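PDB 2WJ9: intergenic-region protein from Escherichia coli CFT073, which probably inhibits restriction endonucleases of bacterial restriction-modification systems, as expected of an antirestriction protein of the ArdB type. Local coordinates for residues S58-H63 against V71-R76; R76-M81 against G91-Y96; L84-C89 against G125-M130. All blocks are in the same frame, centred on the assembly; numbering follows the deposited sequence.

Contact 1 (S58-H63 against V71-R76). With SO4 (sulfate ion), chain H.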
loop_
_atom_site.group_PDB
_atom_site.type_symbol
_atom_site.label_atom_id
_atom_site.label_comp_id
_atom_site.label_asym_id
_atom_site.label_seq_id
_atom_site.Cartn_x
_atom_site.Cartn_y
_atom_site.Cartn_z
ATOM N N SER B 58 -10.126 22.605 2.251
ATOM C CA SER B 58 -8.677 22.329 2.221
ATOM C C SER B 58 -8.296 20.859 1.959
ATOM O O SER B 58 -7.120 20.543 1.761
ATOM C CB SER B 58 -8.046 22.798 3.532
ATOM O OG SER B 58 -8.166 24.201 3.670
ATOM N N PHE B 59 -9.290 19.977 1.928
ATOM C CA PHE B 59 -9.069 18.519 1.862
ATOM C C PHE B 59 -8.176 18.061 0.705
ATOM O O PHE B 59 -7.182 17.366 0.923
ATOM C CB PHE B 59 -10.434 17.810 1.809
ATOM C CG PHE B 59 -10.358 16.312 1.671
ATOM C CD1 PHE B 59 -10.137 15.500 2.779
ATOM C CD2 PHE B 59 -10.544 15.708 0.432
ATOM C CE1 PHE B 59 -10.087 14.113 2.650
ATOM C CE2 PHE B 59 -10.500 14.329 0.293
ATOM C CZ PHE B 59 -10.274 13.525 1.390
ATOM N N TRP B 60 -8.542 18.438 -0.521
ATOM C CA TRP B 60 -7.849 17.931 -1.702
ATOM C C TRP B 60 -6.384 18.396 -1.804
ATOM O O TRP B 60 -5.508 17.551 -1.983
ATOM C CB TRP B 60 -8.664 18.176 -2.980
ATOM C CG TRP B 60 -9.925 17.316 -3.032
ATOM C CD1 TRP B 60 -11.213 17.730 -2.851
ATOM C CD2 TRP B 60 -9.988 15.902 -3.260
ATOM N NE1 TRP B 60 -12.078 16.661 -2.969
ATOM C CE2 TRP B 60 -11.352 15.529 -3.223
ATOM C CE3 TRP B 60 -9.029 14.921 -3.515
ATOM C CZ2 TRP B 60 -11.773 14.207 -3.411
ATOM C CZ3 TRP B 60 -9.444 13.606 -3.703
ATOM C CH2 TRP B 60 -10.809 13.263 -3.638
ATOM N N PRO B 61 -6.108 19.721 -1.691
ATOM C CA PRO B 61 -4.689 20.103 -1.720
ATOM C C PRO B 61 -3.893 19.587 -0.505
ATOM O O PRO B 61 -2.728 19.204 -0.661
ATOM C CB PRO B 61 -4.728 21.634 -1.771
ATOM C CG PRO B 61 -6.041 22.012 -1.187
ATOM C CD PRO B 61 -6.988 20.899 -1.576
ATOM N N GLN B 62 -4.524 19.537 0.667
ATOM C CA GLN B 62 -3.848 19.083 1.891
ATOM C C GLN B 62 -3.362 17.631 1.783
ATOM O O GLN B 62 -2.232 17.326 2.184
ATOM C CB GLN B 62 -4.759 19.264 3.116
ATOM C CG GLN B 62 -4.206 18.734 4.435
ATOM C CD GLN B 62 -5.016 19.202 5.650
ATOM O OE1 GLN B 62 -5.539 20.319 5.671
ATOM N NE2 GLN B 62 -5.130 18.338 6.658
ATOM N N HIS B 63 -4.209 16.757 1.230
ATOM C CA HIS B 63 -3.913 15.310 1.159
ATOM C C HIS B 63 -3.410 14.814 -0.205
ATOM O O HIS B 63 -2.800 13.745 -0.279
ATOM C CB HIS B 63 -5.138 14.487 1.590
ATOM C CG HIS B 63 -5.536 14.698 3.021
ATOM N ND1 HIS B 63 -4.960 14.004 4.064
ATOM C CD2 HIS B 63 -6.440 15.536 3.583
ATOM C CE1 HIS B 63 -5.497 14.402 5.204
ATOM N NE2 HIS B 63 -6.397 15.332 4.941
ATOM N N VAL B 71 -6.890 18.526 -8.591
ATOM C CA VAL B 71 -8.155 19.261 -8.544
ATOM C C VAL B 71 -9.243 18.513 -9.328
ATOM O O VAL B 71 -10.431 18.770 -9.131
ATOM C CB VAL B 71 -7.998 20.704 -9.068
ATOM C CG1 VAL B 71 -7.815 20.703 -10.573
ATOM C CG2 VAL B 71 -9.198 21.559 -8.657
ATOM N N THR B 72 -8.824 17.587 -10.192
ATOM C CA THR B 72 -9.756 16.781 -11.002
ATOM C C THR B 72 -10.195 15.471 -10.336
ATOM O O THR B 72 -11.087 14.778 -10.852
ATOM C CB THR B 72 -9.149 16.414 -12.394
ATOM O OG1 THR B 72 -8.171 15.373 -12.246
ATOM C CG2 THR B 72 -8.530 17.626 -13.063
ATOM N N LEU B 73 -9.587 15.106 -9.215
ATOM C CA LEU B 73 -9.871 13.793 -8.608
ATOM C C LEU B 73 -11.357 13.645 -8.209
ATOM O O LEU B 73 -11.974 12.597 -8.464
ATOM C CB LEU B 73 -8.928 13.504 -7.431
ATOM C CG LEU B 73 -7.470 13.210 -7.814
ATOM C CD1 LEU B 73 -6.551 13.214 -6.576
ATOM C CD2 LEU B 73 -7.354 11.899 -8.576
ATOM N N GLU B 74 -11.932 14.675 -7.585
ATOM C CA GLU B 74 -13.338 14.601 -7.175
ATOM C C GLU B 74 -14.282 14.372 -8.386
ATOM O O GLU B 74 -15.083 13.439 -8.365
ATOM C CB GLU B 74 -13.753 15.796 -6.288
ATOM C CG GLU B 74 -15.258 15.841 -6.001
ATOM C CD GLU B 74 -15.655 16.735 -4.828
ATOM O OE1 GLU B 74 -16.746 17.337 -4.902
ATOM O OE2 GLU B 74 -14.900 16.846 -3.834
ATOM N N PRO B 75 -14.201 15.213 -9.440
ATOM C CA PRO B 75 -14.899 14.886 -10.696
ATOM C C PRO B 75 -14.643 13.473 -11.258
ATOM O O PRO B 75 -15.566 12.851 -11.813
ATOM C CB PRO B 75 -14.360 15.938 -11.671
ATOM C CG PRO B 75 -14.019 17.077 -10.828
ATOM C CD PRO B 75 -13.561 16.540 -9.515
ATOM N N ARG B 76 -13.415 12.980 -11.156
ATOM C CA ARG B 76 -13.094 11.632 -11.662
ATOM C C ARG B 76 -13.795 10.519 -10.859
ATOM O O ARG B 76 -14.245 9.524 -11.435
ATOM C CB ARG B 76 -11.579 11.398 -11.717
ATOM C CG ARG B 76 -10.892 12.144 -12.856
ATOM C CD ARG B 76 -9.375 11.956 -12.848
ATOM N NE ARG B 76 -8.697 12.999 -13.604
ATOM C CZ ARG B 76 -8.665 13.093 -14.928
ATOM N NH1 ARG B 76 -9.298 12.208 -15.700
ATOM N NH2 ARG B 76 -8.010 14.101 -15.489
HETATM S S SO4 H . -11.163 9.171 -16.573
HETATM O O1 SO4 H . -11.155 7.713 -16.434
HETATM O O2 SO4 H . -12.438 9.599 -17.141
HETATM O O3 SO4 H . -10.962 9.696 -15.210
HETATM O O4 SO4 H . -10.090 9.575 -17.495
#

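Contact 2 (R76-M81 against G91-Y96). With SO4 (sulfate ion), chain H.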
loop_
_atom_site.group_PDB
_atom_site.type_symbol
_atom_site.label_atom_id
_atom_site.label_comp_id
_atom_site.label_asym_id
_atom_site.label_seq_id
_atom_site.Cartn_x
_atom_site.Cartn_y
_atom_site.Cartn_z
ATOM N N ARG B 76 -13.415 12.980 -11.156
ATOM C CA ARG B 76 -13.094 11.632 -11.662
ATOM C C ARG B 76 -13.795 10.519 -10.859
ATOM O O ARG B 76 -14.245 9.524 -11.435
ATOM C CB ARG B 76 -11.579 11.398 -11.717
ATOM C CG ARG B 76 -10.892 12.144 -12.856
ATOM C CD ARG B 76 -9.375 11.956 -12.848
ATOM N NE ARG B 76 -8.697 12.999 -13.604
ATOM C CZ ARG B 76 -8.665 13.093 -14.928
ATOM N NH1 ARG B 76 -9.298 12.208 -15.700
ATOM N NH2 ARG B 76 -8.010 14.101 -15.489
ATOM N N VAL B 77 -13.876 10.690 -9.536
ATOM C CA VAL B 77 -14.603 9.740 -8.673
ATOM C C VAL B 77 -16.085 9.683 -9.071
ATOM O O VAL B 77 -16.652 8.601 -9.251
ATOM C CB VAL B 77 -14.491 10.091 -7.171
ATOM C CG1 VAL B 77 -15.363 9.156 -6.338
ATOM C CG2 VAL B 77 -13.022 10.004 -6.692
ATOM N N PHE B 78 -16.711 10.848 -9.222
ATOM C CA PHE B 78 -18.114 10.905 -9.663
ATOM C C PHE B 78 -18.281 10.274 -11.054
ATOM O O PHE B 78 -19.293 9.626 -11.327
ATOM C CB PHE B 78 -18.650 12.347 -9.649
ATOM C CG PHE B 78 -18.930 12.896 -8.260
ATOM C CD1 PHE B 78 -19.668 12.162 -7.334
ATOM C CD2 PHE B 78 -18.502 14.170 -7.899
ATOM C CE1 PHE B 78 -19.947 12.682 -6.063
ATOM C CE2 PHE B 78 -18.776 14.695 -6.632
ATOM C CZ PHE B 78 -19.488 13.951 -5.712
ATOM N N GLY B 79 -17.285 10.462 -11.919
ATOM C CA GLY B 79 -17.274 9.838 -13.246
ATOM C C GLY B 79 -17.285 8.323 -13.147
ATOM O O GLY B 79 -18.082 7.665 -13.803
ATOM N N TRP B 80 -16.401 7.763 -12.324
ATOM C CA TRP B 80 -16.402 6.308 -12.103
ATOM C C TRP B 80 -17.734 5.826 -11.501
ATOM O O TRP B 80 -18.259 4.791 -11.904
ATOM C CB TRP B 80 -15.211 5.856 -11.244
ATOM C CG TRP B 80 -13.944 5.712 -12.031
ATOM C CD1 TRP B 80 -12.866 6.541 -12.008
ATOM C CD2 TRP B 80 -13.643 4.690 -12.996
ATOM N NE1 TRP B 80 -11.900 6.092 -12.881
ATOM C CE2 TRP B 80 -12.353 4.960 -13.502
ATOM C CE3 TRP B 80 -14.331 3.565 -13.462
ATOM C CZ2 TRP B 80 -11.734 4.146 -14.455
ATOM C CZ3 TRP B 80 -13.721 2.760 -14.433
ATOM C CH2 TRP B 80 -12.434 3.055 -14.908
ATOM N N MET B 81 -18.286 6.589 -10.562
ATOM C CA MET B 81 -19.538 6.206 -9.905
ATOM C C MET B 81 -20.682 6.151 -10.934
ATOM O O MET B 81 -21.525 5.239 -10.899
ATOM C CB MET B 81 -19.837 7.179 -8.754
ATOM C CG MET B 81 -20.883 6.729 -7.753
ATOM S SD MET B 81 -20.524 5.186 -6.908
ATOM C CE MET B 81 -21.662 4.097 -7.762
ATOM N N GLY B 91 -27.311 10.202 -3.534
ATOM C CA GLY B 91 -26.733 10.411 -2.202
ATOM C C GLY B 91 -26.040 11.745 -1.958
ATOM O O GLY B 91 -25.856 12.553 -2.871
ATOM N N ILE B 92 -25.674 11.960 -0.695
ATOM C CA ILE B 92 -24.940 13.141 -0.238
ATOM C C ILE B 92 -23.541 12.669 0.142
ATOM O O ILE B 92 -23.400 11.805 0.998
ATOM C CB ILE B 92 -25.624 13.781 1.007
ATOM C CG1 ILE B 92 -27.086 14.147 0.714
ATOM C CG2 ILE B 92 -24.857 15.016 1.487
ATOM C CD1 ILE B 92 -27.263 15.190 -0.365
ATOM N N TRP B 93 -22.516 13.228 -0.501
ATOM C CA TRP B 93 -21.142 12.725 -0.380
ATOM C C TRP B 93 -20.301 13.510 0.634
ATOM O O TRP B 93 -20.269 14.745 0.615
ATOM C CB TRP B 93 -20.470 12.715 -1.755
ATOM C CG TRP B 93 -21.057 11.666 -2.640
ATOM C CD1 TRP B 93 -22.356 11.598 -3.074
ATOM C CD2 TRP B 93 -20.394 10.511 -3.180
ATOM N NE1 TRP B 93 -22.534 10.479 -3.845
ATOM C CE2 TRP B 93 -21.349 9.800 -3.936
ATOM C CE3 TRP B 93 -19.084 10.015 -3.106
ATOM C CZ2 TRP B 93 -21.042 8.613 -4.607
ATOM C CZ3 TRP B 93 -18.775 8.837 -3.784
ATOM C CH2 TRP B 93 -19.754 8.151 -4.524
ATOM N N ASN B 94 -19.637 12.771 1.518
ATOM C CA ASN B 94 -18.763 13.346 2.547
ATOM C C ASN B 94 -17.295 13.007 2.283
ATOM O O ASN B 94 -16.981 12.102 1.503
ATOM C CB ASN B 94 -19.138 12.813 3.932
ATOM C CG ASN B 94 -20.597 13.042 4.282
ATOM O OD1 ASN B 94 -21.280 12.129 4.755
ATOM N ND2 ASN B 94 -21.076 14.259 4.072
ATOM N N LEU B 95 -16.408 13.737 2.955
ATOM C CA LEU B 95 -14.972 13.507 2.868
ATOM C C LEU B 95 -14.467 12.856 4.156
ATOM O O LEU B 95 -14.919 13.201 5.250
ATOM C CB LEU B 95 -14.233 14.819 2.585
ATOM C CG LEU B 95 -14.741 15.657 1.402
ATOM C CD1 LEU B 95 -13.875 16.902 1.187
ATOM C CD2 LEU B 95 -14.819 14.829 0.108
ATOM N N TYR B 96 -13.534 11.912 4.004
ATOM C CA TYR B 96 -13.012 11.102 5.118
ATOM C C TYR B 96 -11.478 10.967 5.091
ATOM O O TYR B 96 -10.867 10.863 4.028
ATOM C CB TYR B 96 -13.630 9.692 5.090
ATOM C CG TYR B 96 -15.125 9.680 5.299
ATOM C CD1 TYR B 96 -15.668 9.662 6.581
ATOM C CD2 TYR B 96 -15.998 9.701 4.218
ATOM C CE1 TYR B 96 -17.043 9.661 6.778
ATOM C CE2 TYR B 96 -17.375 9.689 4.401
ATOM C CZ TYR B 96 -17.896 9.680 5.685
ATOM O OH TYR B 96 -19.271 9.687 5.871
HETATM S S SO4 H . -11.163 9.171 -16.573
HETATM O O1 SO4 H . -11.155 7.713 -16.434
HETATM O O2 SO4 H . -12.438 9.599 -17.141
HETATM O O3 SO4 H . -10.962 9.696 -15.210
HETATM O O4 SO4 H . -10.090 9.575 -17.495
#

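Contact 3 (L84-C89 against G125-M130)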
loop_
_atom_site.group_PDB
_atom_site.type_symbol
_atom_site.label_atom_id
_atom_site.label_comp_id
_atom_site.label_asym_id
_atom_site.label_seq_id
_atom_site.Cartn_x
_atom_site.Cartn_y
_atom_site.Cartn_z
ATOM N N LEU B 84 -20.225 2.928 -12.988
ATOM C CA LEU B 84 -20.513 1.716 -12.219
ATOM C C LEU B 84 -21.994 1.555 -11.882
ATOM O O LEU B 84 -22.489 0.431 -11.822
ATOM C CB LEU B 84 -19.683 1.685 -10.934
ATOM C CG LEU B 84 -18.165 1.603 -11.143
ATOM C CD1 LEU B 84 -17.413 1.691 -9.809
ATOM C CD2 LEU B 84 -17.784 0.338 -11.926
ATOM N N CYS B 85 -22.694 2.667 -11.664
ATOM C CA CYS B 85 -24.082 2.621 -11.195
ATOM C C CYS B 85 -25.031 2.085 -12.270
ATOM O O CYS B 85 -25.050 2.585 -13.389
ATOM C CB CYS B 85 -24.545 4.006 -10.741
ATOM S SG CYS B 85 -26.186 4.026 -9.955
ATOM N N GLU B 86 -25.825 1.083 -11.900
ATOM C CA GLU B 86 -26.747 0.415 -12.823
ATOM C C GLU B 86 -27.965 1.274 -13.163
ATOM O O GLU B 86 -28.338 1.398 -14.336
ATOM C CB GLU B 86 -27.189 -0.918 -12.219
ATOM C CG GLU B 86 -28.202 -1.707 -13.035
ATOM C CD GLU B 86 -28.352 -3.129 -12.527
ATOM O OE1 GLU B 86 -27.332 -3.848 -12.486
ATOM O OE2 GLU B 86 -29.482 -3.526 -12.165
ATOM N N ASN B 87 -28.595 1.846 -12.139
ATOM C CA ASN B 87 -29.767 2.709 -12.339
ATOM C C ASN B 87 -29.591 4.041 -11.606
ATOM O O ASN B 87 -28.875 4.907 -12.097
ATOM C CB ASN B 87 -31.064 1.989 -11.930
ATOM C CG ASN B 87 -31.575 1.033 -13.003
ATOM O OD1 ASN B 87 -31.585 1.358 -14.195
ATOM N ND2 ASN B 87 -32.023 -0.145 -12.579
ATOM N N TYR B 88 -30.225 4.215 -10.447
ATOM C CA TYR B 88 -30.066 5.456 -9.682
ATOM C C TYR B 88 -29.333 5.200 -8.371
ATOM O O TYR B 88 -29.744 4.356 -7.565
ATOM C CB TYR B 88 -31.411 6.139 -9.404
ATOM C CG TYR B 88 -31.241 7.451 -8.661
ATOM C CD1 TYR B 88 -30.710 8.570 -9.299
ATOM C CD2 TYR B 88 -31.575 7.561 -7.310
ATOM C CE1 TYR B 88 -30.534 9.775 -8.617
ATOM C CE2 TYR B 88 -31.404 8.764 -6.619
ATOM C CZ TYR B 88 -30.883 9.865 -7.281
ATOM O OH TYR B 88 -30.704 11.056 -6.609
ATOM N N CYS B 89 -28.245 5.935 -8.167
ATOM C CA CYS B 89 -27.462 5.825 -6.943
ATOM C C CYS B 89 -27.669 7.094 -6.102
ATOM O O CYS B 89 -28.419 7.066 -5.123
ATOM C CB CYS B 89 -25.996 5.530 -7.278
ATOM S SG CYS B 89 -25.748 3.829 -7.960
ATOM N N GLY B 125 -17.206 -7.523 -16.247
ATOM C CA GLY B 125 -18.492 -8.213 -16.424
ATOM C C GLY B 125 -19.258 -8.568 -15.157
ATOM O O GLY B 125 -20.240 -9.312 -15.215
ATOM N N ASN B 126 -18.835 -8.015 -14.020
ATOM C CA ASN B 126 -19.402 -8.359 -12.706
ATOM C C ASN B 126 -20.464 -7.376 -12.212
ATOM O O ASN B 126 -20.310 -6.165 -12.355
ATOM C CB ASN B 126 -18.291 -8.429 -11.654
ATOM C CG ASN B 126 -17.309 -9.560 -11.903
ATOM O OD1 ASN B 126 -17.624 -10.542 -12.582
ATOM N ND2 ASN B 126 -16.109 -9.433 -11.346
ATOM N N ARG B 127 -21.544 -7.918 -11.647
ATOM C CA ARG B 127 -22.529 -7.132 -10.898
ATOM C C ARG B 127 -22.283 -7.348 -9.404
ATOM O O ARG B 127 -21.840 -8.418 -8.995
ATOM C CB ARG B 127 -23.969 -7.528 -11.247
ATOM C CG ARG B 127 -24.423 -7.140 -12.651
ATOM C CD ARG B 127 -25.950 -7.165 -12.790
ATOM N NE ARG B 127 -26.398 -7.224 -14.184
ATOM C CZ ARG B 127 -26.377 -6.206 -15.049
ATOM N NH1 ARG B 127 -25.911 -5.010 -14.699
ATOM N NH2 ARG B 127 -26.822 -6.387 -16.288
ATOM N N ALA B 128 -22.572 -6.331 -8.598
ATOM C CA ALA B 128 -22.443 -6.439 -7.148
ATOM C C ALA B 128 -23.386 -5.474 -6.441
ATOM O O ALA B 128 -23.552 -4.333 -6.869
ATOM C CB ALA B 128 -21.005 -6.185 -6.715
ATOM N N GLU B 129 -23.992 -5.957 -5.359
ATOM C CA GLU B 129 -24.901 -5.174 -4.531
ATOM C C GLU B 129 -24.170 -4.760 -3.249
ATOM O O GLU B 129 -23.535 -5.589 -2.607
ATOM C CB GLU B 129 -26.141 -6.002 -4.205
ATOM C CG GLU B 129 -27.303 -5.212 -3.632
ATOM C CD GLU B 129 -28.593 -6.011 -3.573
ATOM O OE1 GLU B 129 -28.625 -7.170 -4.060
ATOM O OE2 GLU B 129 -29.584 -5.482 -3.027
ATOM N N MET B 130 -24.255 -3.484 -2.888
ATOM C CA MET B 130 -23.525 -2.975 -1.725
ATOM C C MET B 130 -24.090 -1.652 -1.192
ATOM O O MET B 130 -24.871 -0.978 -1.863
ATOM C CB MET B 130 -22.026 -2.824 -2.056
ATOM C CG MET B 130 -21.675 -1.694 -3.044
ATOM S SD MET B 130 -19.965 -1.771 -3.648
ATOM C CE MET B 130 -20.191 -3.028 -4.908
#

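Contact 1 (S58-H63 against V71-R76)
Trp-60 on helix 59-64 meets Leu-73 and Glu-74 in the first turn of helix 73-84, the two backbones coming nearest at Trp-60 CA and Val-71 CA, 7.0 Å apart. This is helix-to-helix packing across a short connecting loop, in which one indole makes all the close contacts. Trp-60 lays its ring beside the second helix. Its CZ3 rests at 3.8 Å on Leu-73 CB, while CZ2 lies 3.8 Å from Glu-74 CB, so the benzo ring is in contact with the base of both side chains. One ring face looks toward Glu-74 N near the rim, and Phe-59 CD2 stands over the centre of the opposite face. Glu-74 crosses the indole at about a right angle: with CG anti to the backbone N (chi1 172°) and the chain extended, its carboxylate reaches the pyrrole edge. There Trp-60 NE1 donates to Glu-74 OE2 on the anti side of the carboxylate at 3.0 Å, the N-H...O angle being 147° and the acceptor tilted 22° from the ring plane. Met-105 of strand 103-107 packs against both residues. Two residues beyond Glu-74, the guanidinium of Arg-76 is held at two places. Arg-76 NE donates to Thr-72 OG1 at 2.8 Å, and Arg-76 NH1 donates at 3.1 Å to O3 of a sulfate, probably from the crystallisation liquor, that Arg-83 also binds.

Contact 2 (R76-M81 against G91-Y96)
Trp-93, early in strand 93-98, sends its indole toward Val-77, Phe-78 and Met-81 of helix 73-84. The short axes of helix 76-81 and strand 93-96 stay 12.6 Å apart at 126°, and large side chains span that distance. From Trp-93 CB, which points toward the helix, CG is set anti to the carbonyl carbon (chi1 -70°), and the ring meets its first partner at once: Phe-78 CE1 lies 3.7 Å from Trp-93 CG and 3.6 Å from Trp-93 CD2, above one face of the indole. The phenyl ring presents its edge, with centroids of the phenyl and the five-membered ring 5.0 Å apart and planes at 74°, the measures of a T-shaped stack. On the pyrrole side, Trp-93 NE1 is hydrogen-bonded to Gly-90 O just before the strand, which helps to fix the rotation of the ring. Farther out, Trp-93 CZ2 and CH2 both lie 3.7 Å from Met-81 CG. Met-81 SD then sits at the ring edge, 3.9 Å from Trp-93 CH2; the bend at chi2, about CB-CG, turns SD toward that edge. Trp-93 CZ3 has a looser neighbour in Val-77 CG1, at 4.3 Å. Pro-107 and Met-105 of strand 103-107 extend this apolar cluster. An edge-to-face aromatic pair with a Met-aromatic contact alongside thus joins a helix to the three-stranded antiparallel sheet.

Contact 3 (L84-C89 against G125-M130)
A surface salt bridge between Glu-86, in the disulfide-closed loop that follows helix 73-84, and Arg-127, in the second strand of a beta hairpin, ties these two elements together. The loop is defined by Cys-85 SG and Cys-89 SG, bonded at 2.0 Å; Cys-85 is the first residue to leave helical backbone angles, so the disulfide closes the chain straight after the helix. Between these cysteines, Glu-86 points toward the hairpin: chi1 of 177° turns CG away from the backbone N, and the straight chain beyond it carries the carboxylate out to Arg-127. Glu-86 OE1 lies 2.9 Å from Arg-127 NH1. The same oxygen is 3.6 Å from both Arg-127 CD and Arg-127 CZ, evidence that it meets the guanidinium obliquely, near NH1 and on the side of CD. Carboxylate and guanidinium planes stand 79° apart, and the side chains cross at about a right angle, so the pair is joined through one oxygen and one nitrogen instead of a flat two-point pairing. Arg-127 runs extended from CG to NE before its terminal group turns (chi4 -75°). Just ahead of it the strand opens with a G1 beta bulge, in which Gly-125 and Asn-126 lie across from the single residue Asn-121. The bridge spans strand 117-121: Glu-86 shares backbone hydrogen bonding with Val-118, and Leu-84 with Phe-120, while Glu-86 CA and Arg-127 CA are 8.9 Å apart. Arg-127 also makes a cation-pi contact with Phe-120, and beyond the hairpin its carbonyl accepts from Arg-178 of helix 173-180.

Overall arrangement
Contacts 1 and 2 share helix 73-84, and their centres are about 11 Å apart; Phe-59 packs on Leu-95 and Tyr-96, joining them through the three-stranded sheet. Both are partly buried and built round a tryptophan, but contact 1 adds a carboxylate hydrogen bond whereas contact 2 is aromatic, sulfur and aliphatic packing. Contact 3 lies at the surface, its centre about 16 Å from the chain centre, and replaces packing with a charged pair, burying 74 Å² against 179 and 192 Å². It touches contact 2 where Met-81 CE meets Cys-89 SG, while contacts 1 and 3 do not touch. Helix 73-84 packs on the three-stranded sheet, and the loop after it lies against the hairpin.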